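Long-range contact in quinone oxidoreductase 1 (Escherichia coli, PDB 1QOR), which catalyses the one-electron reduction of quinones to semiquinones with NADPH as the electron donor, working as a homodimer: residues 55-69 and 81-95. Numbering follows the deposited sequence.
Sequences PSLPSGLGTEAAGIV and AGDRVVYAQSALGAY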
ATOM      1  N   PRO A  55      -8.670   5.449 -26.021  1.00 32.62           N
ATOM      2  CA  PRO A  55      -8.344   6.826 -26.419  1.00 33.62           C
ATOM      3  C   PRO A  55      -9.552   7.408 -27.179  1.00 35.58           C
ATOM      4  O   PRO A  55      -9.921   8.571 -26.978  1.00 36.51           O
ATOM      5  CB  PRO A  55      -7.134   6.628 -27.319  1.00 32.82           C
ATOM      6  CG  PRO A  55      -6.429   5.464 -26.654  1.00 32.35           C
ATOM      7  CD  PRO A  55      -7.576   4.520 -26.376  1.00 32.06           C
ATOM      8  N   SER A  56     -10.201   6.576 -27.997  1.00 35.71           N
ATOM      9  CA  SER A  56     -11.381   6.998 -28.724  1.00 36.24           C
ATOM     10  C   SER A  56     -12.123   5.823 -29.377  1.00 36.08           C
ATOM     11  O   SER A  56     -11.576   4.715 -29.520  1.00 36.21           O
ATOM     12  CB  SER A  56     -10.984   8.007 -29.795  1.00 37.59           C
ATOM     13  OG  SER A  56     -10.109   7.381 -30.713  1.00 40.34           O
ATOM     14  N   LEU A  57     -13.357   6.092 -29.799  1.00 34.81           N
ATOM     15  CA  LEU A  57     -14.206   5.122 -30.461  1.00 34.11           C
ATOM     16  C   LEU A  57     -14.421   5.617 -31.899  1.00 34.42           C
ATOM     17  O   LEU A  57     -14.512   6.816 -32.125  1.00 35.64           O
ATOM     18  CB  LEU A  57     -15.538   4.997 -29.710  1.00 32.82           C
ATOM     19  CG  LEU A  57     -15.476   4.410 -28.285  1.00 33.06           C
ATOM     20  CD1 LEU A  57     -16.822   4.452 -27.556  1.00 31.82           C
ATOM     21  CD2 LEU A  57     -15.007   2.990 -28.376  1.00 32.16           C
ATOM     22  N   PRO A  58     -14.473   4.707 -32.893  1.00 34.20           N
ATOM     23  CA  PRO A  58     -14.342   3.248 -32.760  1.00 33.87           C
ATOM     24  C   PRO A  58     -12.950   2.901 -32.283  1.00 32.88           C
ATOM     25  O   PRO A  58     -12.036   3.738 -32.334  1.00 33.18           O
ATOM     26  CB  PRO A  58     -14.565   2.740 -34.191  1.00 33.34           C
ATOM     27  CG  PRO A  58     -15.396   3.813 -34.825  1.00 34.62           C
ATOM     28  CD  PRO A  58     -14.724   5.067 -34.295  1.00 34.15           C
ATOM     29  N   SER A  59     -12.780   1.667 -31.836  1.00 31.63           N
ATOM     30  CA  SER A  59     -11.475   1.251 -31.354  1.00 29.98           C
ATOM     31  C   SER A  59     -11.214  -0.199 -31.631  1.00 29.55           C
ATOM     32  O   SER A  59     -12.160  -1.002 -31.773  1.00 29.33           O
ATOM     33  CB  SER A  59     -11.390   1.494 -29.848  1.00 29.45           C
ATOM     34  OG  SER A  59     -10.127   1.120 -29.335  1.00 30.37           O
ATOM     35  N   GLY A  60      -9.931  -0.511 -31.804  1.00 29.74           N
ATOM     36  CA  GLY A  60      -9.511  -1.893 -31.955  1.00 28.12           C
ATOM     37  C   GLY A  60      -9.342  -2.425 -30.511  1.00 28.20           C
ATOM     38  O   GLY A  60      -9.621  -1.702 -29.532  1.00 27.32           O
ATOM     39  N   LEU A  61      -8.803  -3.636 -30.364  1.00 27.87           N
ATOM     40  CA  LEU A  61      -8.633  -4.267 -29.054  1.00 26.63           C
ATOM     41  C   LEU A  61      -7.362  -5.139 -28.998  1.00 26.92           C
ATOM     42  O   LEU A  61      -6.809  -5.517 -30.033  1.00 27.03           O
ATOM     43  CB  LEU A  61      -9.830  -5.183 -28.811  1.00 26.38           C
ATOM     44  CG  LEU A  61     -10.808  -4.987 -27.659  1.00 26.76           C
ATOM     45  CD1 LEU A  61     -11.408  -6.313 -27.269  1.00 24.88           C
ATOM     46  CD2 LEU A  61     -10.109  -4.355 -26.486  1.00 27.57           C
ATOM     47  N   GLY A  62      -6.924  -5.480 -27.784  1.00 26.56           N
ATOM     48  CA  GLY A  62      -5.774  -6.352 -27.632  1.00 25.00           C
ATOM     49  C   GLY A  62      -4.436  -5.689 -27.804  1.00 25.30           C
ATOM     50  O   GLY A  62      -4.289  -4.792 -28.638  1.00 26.90           O
ATOM     51  N   THR A  63      -3.485  -6.036 -26.941  1.00 22.94           N
ATOM     52  CA  THR A  63      -2.141  -5.494 -27.024  1.00 21.47           C
ATOM     53  C   THR A  63      -1.108  -6.621 -27.096  1.00 20.27           C
ATOM     54  O   THR A  63       0.094  -6.331 -27.015  1.00 19.84           O
ATOM     55  CB  THR A  63      -1.772  -4.662 -25.792  1.00 21.07           C
ATOM     56  OG1 THR A  63      -1.773  -5.508 -24.632  1.00 22.21           O
ATOM     57  CG2 THR A  63      -2.749  -3.532 -25.613  1.00 21.51           C
ATOM     58  N   GLU A  64      -1.558  -7.876 -27.259  1.00 19.93           N
ATOM     59  CA  GLU A  64      -0.635  -9.032 -27.286  1.00 20.45           C
ATOM     60  C   GLU A  64      -0.752  -9.936 -28.503  1.00 20.50           C
ATOM     61  O   GLU A  64      -1.839 -10.385 -28.839  1.00 20.59           O
ATOM     62  CB  GLU A  64      -0.854  -9.915 -26.053  1.00 20.92           C
ATOM     63  CG  GLU A  64       0.183 -11.021 -25.902  1.00 21.13           C
ATOM     64  CD  GLU A  64      -0.156 -12.040 -24.796  1.00 22.91           C
ATOM     65  OE1 GLU A  64      -1.328 -12.162 -24.373  1.00 21.26           O
ATOM     66  OE2 GLU A  64       0.775 -12.725 -24.332  1.00 24.72           O
ATOM     67  N   ALA A  65       0.366 -10.241 -29.151  1.00 20.55           N
ATOM     68  CA  ALA A  65       0.314 -11.123 -30.285  1.00 20.75           C
ATOM     69  C   ALA A  65       1.734 -11.496 -30.639  1.00 21.99           C
ATOM     70  O   ALA A  65       2.698 -10.869 -30.157  1.00 21.16           O
ATOM     71  CB  ALA A  65      -0.398 -10.463 -31.459  1.00 19.05           C
ATOM     72  N   ALA A  66       1.857 -12.551 -31.449  1.00 23.62           N
ATOM     73  CA  ALA A  66       3.165 -13.068 -31.894  1.00 25.93           C
ATOM     74  C   ALA A  66       3.058 -13.304 -33.387  1.00 26.47           C
ATOM     75  O   ALA A  66       1.965 -13.648 -33.884  1.00 27.50           O
ATOM     76  CB  ALA A  66       3.497 -14.415 -31.155  1.00 24.16           C
ATOM     77  N   GLY A  67       4.154 -13.104 -34.111  1.00 27.05           N
ATOM     78  CA  GLY A  67       4.104 -13.339 -35.545  1.00 28.53           C
ATOM     79  C   GLY A  67       5.396 -13.021 -36.254  1.00 30.46           C
ATOM     80  O   GLY A  67       6.457 -12.920 -35.623  1.00 30.22           O
ATOM     81  N   ILE A  68       5.302 -12.784 -37.563  1.00 32.78           N
ATOM     82  CA  ILE A  68       6.486 -12.468 -38.363  1.00 34.16           C
ATOM     83  C   ILE A  68       6.516 -11.030 -38.821  1.00 34.32           C
ATOM     84  O   ILE A  68       5.522 -10.487 -39.304  1.00 34.34           O
ATOM     85  CB  ILE A  68       6.643 -13.420 -39.591  1.00 35.54           C
ATOM     86  CG1 ILE A  68       6.899 -14.848 -39.114  1.00 35.65           C
ATOM     87  CG2 ILE A  68       7.889 -13.058 -40.401  1.00 36.62           C
ATOM     88  CD1 ILE A  68       5.750 -15.726 -39.396  1.00 37.56           C
ATOM     89  N   VAL A  69       7.661 -10.401 -38.639  1.00 34.87           N
ATOM     90  CA  VAL A  69       7.808  -9.023 -39.040  1.00 36.46           C
ATOM     91  C   VAL A  69       7.775  -8.916 -40.566  1.00 38.82           C
ATOM     92  O   VAL A  69       8.619  -9.495 -41.259  1.00 39.60           O
ATOM     93  CB  VAL A  69       9.099  -8.474 -38.493  1.00 35.01           C
ATOM     94  CG1 VAL A  69       9.364  -7.089 -39.021  1.00 35.20           C
ATOM     95  CG2 VAL A  69       9.012  -8.444 -37.004  1.00 34.53           C
ATOM     96  N   ALA A  81      12.927  -7.631 -41.226  1.00 48.77           N
ATOM     97  CA  ALA A  81      11.845  -8.388 -41.834  1.00 46.68           C
ATOM     98  C   ALA A  81      12.185  -9.847 -41.753  1.00 45.22           C
ATOM     99  O   ALA A  81      13.345 -10.226 -41.891  1.00 45.53           O
ATOM    100  CB  ALA A  81      11.656  -7.980 -43.260  1.00 46.83           C
ATOM    101  N   GLY A  82      11.178 -10.671 -41.517  1.00 43.85           N
ATOM    102  CA  GLY A  82      11.413 -12.091 -41.390  1.00 41.33           C
ATOM    103  C   GLY A  82      11.547 -12.577 -39.955  1.00 39.74           C
ATOM    104  O   GLY A  82      11.230 -13.737 -39.706  1.00 39.71           O
ATOM    105  N   ASP A  83      11.988 -11.725 -39.021  1.00 38.29           N
ATOM    106  CA  ASP A  83      12.135 -12.135 -37.614  1.00 37.04           C
ATOM    107  C   ASP A  83      10.830 -12.574 -36.994  1.00 36.00           C
ATOM    108  O   ASP A  83       9.760 -12.160 -37.457  1.00 36.65           O
ATOM    109  CB  ASP A  83      12.711 -11.028 -36.760  1.00 37.73           C
ATOM    110  CG  ASP A  83      14.180 -10.802 -37.021  1.00 40.32           C
ATOM    111  OD1 ASP A  83      14.809 -11.638 -37.710  1.00 42.60           O
ATOM    112  OD2 ASP A  83      14.723  -9.777 -36.532  1.00 41.51           O
ATOM    113  N   ARG A  84      10.915 -13.478 -36.015  1.00 34.38           N
ATOM    114  CA  ARG A  84       9.723 -13.973 -35.302  1.00 33.21           C
ATOM    115  C   ARG A  84       9.672 -13.170 -34.007  1.00 31.46           C
ATOM    116  O   ARG A  84      10.659 -13.137 -33.274  1.00 31.36           O
ATOM    117  CB  ARG A  84       9.860 -15.452 -34.957  1.00 33.95           C
ATOM    118  CG  ARG A  84      10.039 -16.397 -36.150  1.00 35.05           C
ATOM    119  CD  ARG A  84       9.549 -17.847 -35.841  1.00 34.91           C
ATOM    120  NE  ARG A  84      10.109 -18.277 -34.572  1.00 34.34           N
ATOM    121  CZ  ARG A  84       9.474 -18.985 -33.653  1.00 32.86           C
ATOM    122  NH1 ARG A  84       8.224 -19.417 -33.816  1.00 31.03           N
ATOM    123  NH2 ARG A  84      10.082 -19.144 -32.504  1.00 34.06           N
ATOM    124  N   VAL A  85       8.559 -12.498 -33.726  1.00 29.13           N
ATOM    125  CA  VAL A  85       8.481 -11.671 -32.512  1.00 26.77           C
ATOM    126  C   VAL A  85       7.178 -11.831 -31.741  1.00 25.58           C
ATOM    127  O   VAL A  85       6.179 -12.350 -32.275  1.00 25.93           O
ATOM    128  CB  VAL A  85       8.609 -10.144 -32.856  1.00 25.41           C
ATOM    129  CG1 VAL A  85       9.883  -9.854 -33.588  1.00 23.68           C
ATOM    130  CG2 VAL A  85       7.425  -9.705 -33.684  1.00 25.08           C
ATOM    131  N   VAL A  86       7.209 -11.416 -30.474  1.00 24.08           N
ATOM    132  CA  VAL A  86       6.015 -11.397 -29.641  1.00 22.79           C
ATOM    133  C   VAL A  86       5.982  -9.997 -29.025  1.00 22.44           C
ATOM    134  O   VAL A  86       7.029  -9.390 -28.738  1.00 22.43           O
ATOM    135  CB  VAL A  86       6.060 -12.255 -28.312  1.00 23.47           C
ATOM    136  CG1 VAL A  86       4.812 -13.101 -28.158  1.00 23.22           C
ATOM    137  CG2 VAL A  86       7.379 -12.913 -28.036  1.00 22.47           C
ATOM    138  N   TYR A  87       4.795  -9.561 -28.661  1.00 21.25           N
ATOM    139  CA  TYR A  87       4.670  -8.288 -27.980  1.00 21.60           C
ATOM    140  C   TYR A  87       3.457  -8.360 -27.056  1.00 20.93           C
ATOM    141  O   TYR A  87       2.492  -9.095 -27.338  1.00 19.97           O
ATOM    142  CB  TYR A  87       4.565  -7.123 -28.972  1.00 21.26           C
ATOM    143  CG  TYR A  87       3.522  -7.294 -30.023  1.00 22.26           C
ATOM    144  CD1 TYR A  87       2.216  -6.860 -29.822  1.00 21.92           C
ATOM    145  CD2 TYR A  87       3.849  -7.897 -31.238  1.00 23.41           C
ATOM    146  CE1 TYR A  87       1.258  -7.025 -30.822  1.00 23.53           C
ATOM    147  CE2 TYR A  87       2.913  -8.066 -32.234  1.00 24.01           C
ATOM    148  CZ  TYR A  87       1.616  -7.630 -32.032  1.00 25.56           C
ATOM    149  OH  TYR A  87       0.703  -7.823 -33.075  1.00 28.70           O
ATOM    150  N   ALA A  88       3.541  -7.641 -25.932  1.00 21.99           N
ATOM    151  CA  ALA A  88       2.469  -7.596 -24.926  1.00 23.09           C
ATOM    152  C   ALA A  88       1.884  -6.188 -24.736  1.00 24.56           C
ATOM    153  O   ALA A  88       0.783  -6.019 -24.167  1.00 24.17           O
ATOM    154  CB  ALA A  88       3.017  -8.073 -23.589  1.00 21.22           C
ATOM    155  N   GLN A  89       2.627  -5.179 -25.190  1.00 25.60           N
ATOM    156  CA  GLN A  89       2.228  -3.786 -24.960  1.00 27.08           C
ATOM    157  C   GLN A  89       2.133  -2.936 -26.220  1.00 27.19           C
ATOM    158  O   GLN A  89       2.778  -1.909 -26.303  1.00 28.82           O
ATOM    159  CB  GLN A  89       3.263  -3.142 -24.018  1.00 26.27           C
ATOM    160  CG  GLN A  89       3.431  -3.853 -22.692  1.00 28.16           C
ATOM    161  CD  GLN A  89       4.818  -3.646 -22.095  1.00 29.91           C
ATOM    162  OE1 GLN A  89       5.844  -4.124 -22.646  1.00 30.50           O
ATOM    163  NE2 GLN A  89       4.870  -2.916 -20.973  1.00 29.03           N
ATOM    164  N   SER A  90       1.377  -3.355 -27.217  1.00 26.16           N
ATOM    165  CA  SER A  90       1.306  -2.554 -28.410  1.00 24.49           C
ATOM    166  C   SER A  90       0.153  -1.588 -28.203  1.00 26.56           C
ATOM    167  O   SER A  90      -0.605  -1.720 -27.243  1.00 27.67           O
ATOM    168  CB  SER A  90       0.979  -3.451 -29.594  1.00 22.28           C
ATOM    169  OG  SER A  90      -0.374  -3.886 -29.502  1.00 19.95           O
ATOM    170  N   ALA A  91       0.004  -0.620 -29.107  1.00 26.43           N
ATOM    171  CA  ALA A  91      -1.144   0.256 -29.055  1.00 25.77           C
ATOM    172  C   ALA A  91      -2.332  -0.715 -29.216  1.00 25.04           C
ATOM    173  O   ALA A  91      -2.162  -1.800 -29.756  1.00 25.23           O
ATOM    174  CB  ALA A  91      -1.099   1.178 -30.249  1.00 26.17           C
ATOM    175  N   LEU A  92      -3.520  -0.324 -28.800  1.00 24.35           N
ATOM    176  CA  LEU A  92      -4.699  -1.170 -28.961  1.00 26.00           C
ATOM    177  C   LEU A  92      -4.873  -1.634 -30.441  1.00 26.76           C
ATOM    178  O   LEU A  92      -4.613  -0.866 -31.374  1.00 28.09           O
ATOM    179  CB  LEU A  92      -5.916  -0.361 -28.510  1.00 27.63           C
ATOM    180  CG  LEU A  92      -6.825  -0.719 -27.323  1.00 30.69           C
ATOM    181  CD1 LEU A  92      -6.122  -1.519 -26.222  1.00 30.14           C
ATOM    182  CD2 LEU A  92      -7.403   0.593 -26.778  1.00 29.92           C
ATOM    183  N   GLY A  93      -5.297  -2.871 -30.676  1.00 26.18           N
ATOM    184  CA  GLY A  93      -5.466  -3.331 -32.036  1.00 25.76           C
ATOM    185  C   GLY A  93      -4.812  -4.670 -32.371  1.00 27.33           C
ATOM    186  O   GLY A  93      -4.890  -5.122 -33.527  1.00 27.76           O
ATOM    187  N   ALA A  94      -4.172  -5.327 -31.395  1.00 27.32           N
ATOM    188  CA  ALA A  94      -3.527  -6.633 -31.634  1.00 26.07           C
ATOM    189  C   ALA A  94      -4.521  -7.689 -32.139  1.00 25.65           C
ATOM    190  O   ALA A  94      -4.087  -8.703 -32.712  1.00 25.78           O
ATOM    191  CB  ALA A  94      -2.789  -7.121 -30.414  1.00 24.45           C
ATOM    192  N   TYR A  95      -5.828  -7.475 -31.911  1.00 24.49           N
ATOM    193  CA  TYR A  95      -6.862  -8.391 -32.428  1.00 25.88           C
ATOM    194  C   TYR A  95      -6.962  -8.060 -33.933  1.00 28.00           C
ATOM    195  O   TYR A  95      -7.938  -7.406 -34.389  1.00 28.54           O
ATOM    196  CB  TYR A  95      -8.240  -8.124 -31.808  1.00 24.22           C
ATOM    197  CG  TYR A  95      -8.545  -8.734 -30.454  1.00 22.64           C
ATOM    198  CD1 TYR A  95      -7.533  -9.016 -29.525  1.00 23.01           C
ATOM    199  CD2 TYR A  95      -9.861  -8.957 -30.072  1.00 21.74           C
ATOM    200  CE1 TYR A  95      -7.842  -9.499 -28.253  1.00 21.31           C
ATOM    201  CE2 TYR A  95     -10.181  -9.423 -28.802  1.00 20.93           C
ATOM    202  CZ  TYR A  95      -9.166  -9.687 -27.910  1.00 21.67           C
ATOM    203  OH  TYR A  95      -9.484 -10.086 -26.641  1.00 23.52           O
TER
HETATM  204  O   HOH W   1      -7.239   0.744 -32.411  1.00 58.63           O
HETATM  205  O   HOH W   2      -8.344  -4.627 -33.241  1.00 27.49           O
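Ala65 and Tyr87 form a hydrogen-bonded pair of an antiparallel hairpin in the GroES-like domain, and packing here is close. Tyr87 carries CG between its backbone N and carbonyl carbon (chi1 52°), folding the ring over the neighbouring strand with Ala65 O over one face. The small Ala65 methyl fits against the phenol end, 3.3 Å from Tyr87 OH, which bonds to Asn35. On the other face, in a non-hydrogen-bonded pair, Ala66 CB meets Val86 CG1 at 3.5 Å. Back on the Tyr87 side, Gly67 and Val85 form a hydrogen-bonded pair, and Val85 CG1 touches Val69 CG2.

In the loops beyond, Thr63 OG1 donates to Ala88 O (2.6 Å) from above the carbonyl plane. Gly62, whose positive phi suits glycine and which has no CB to hit the ring, sets CA against Tyr95 CD1; its O accepts from Gly93 N and Ala94 N. Leu61 CB covers a face of the Tyr95 ring, whose OH reaches Asp44 of the NADP site.

The looser, wetter end has Leu92 CD2 brushing Pro55 CD at 4.0 Å, and water links Gly60 N to Leu92 O.

Strand 65-72 continues the sheet to strand 30-35 and strand 84-87 to strand 106-108, while helix 115-135 packs on Ile68 and Val86.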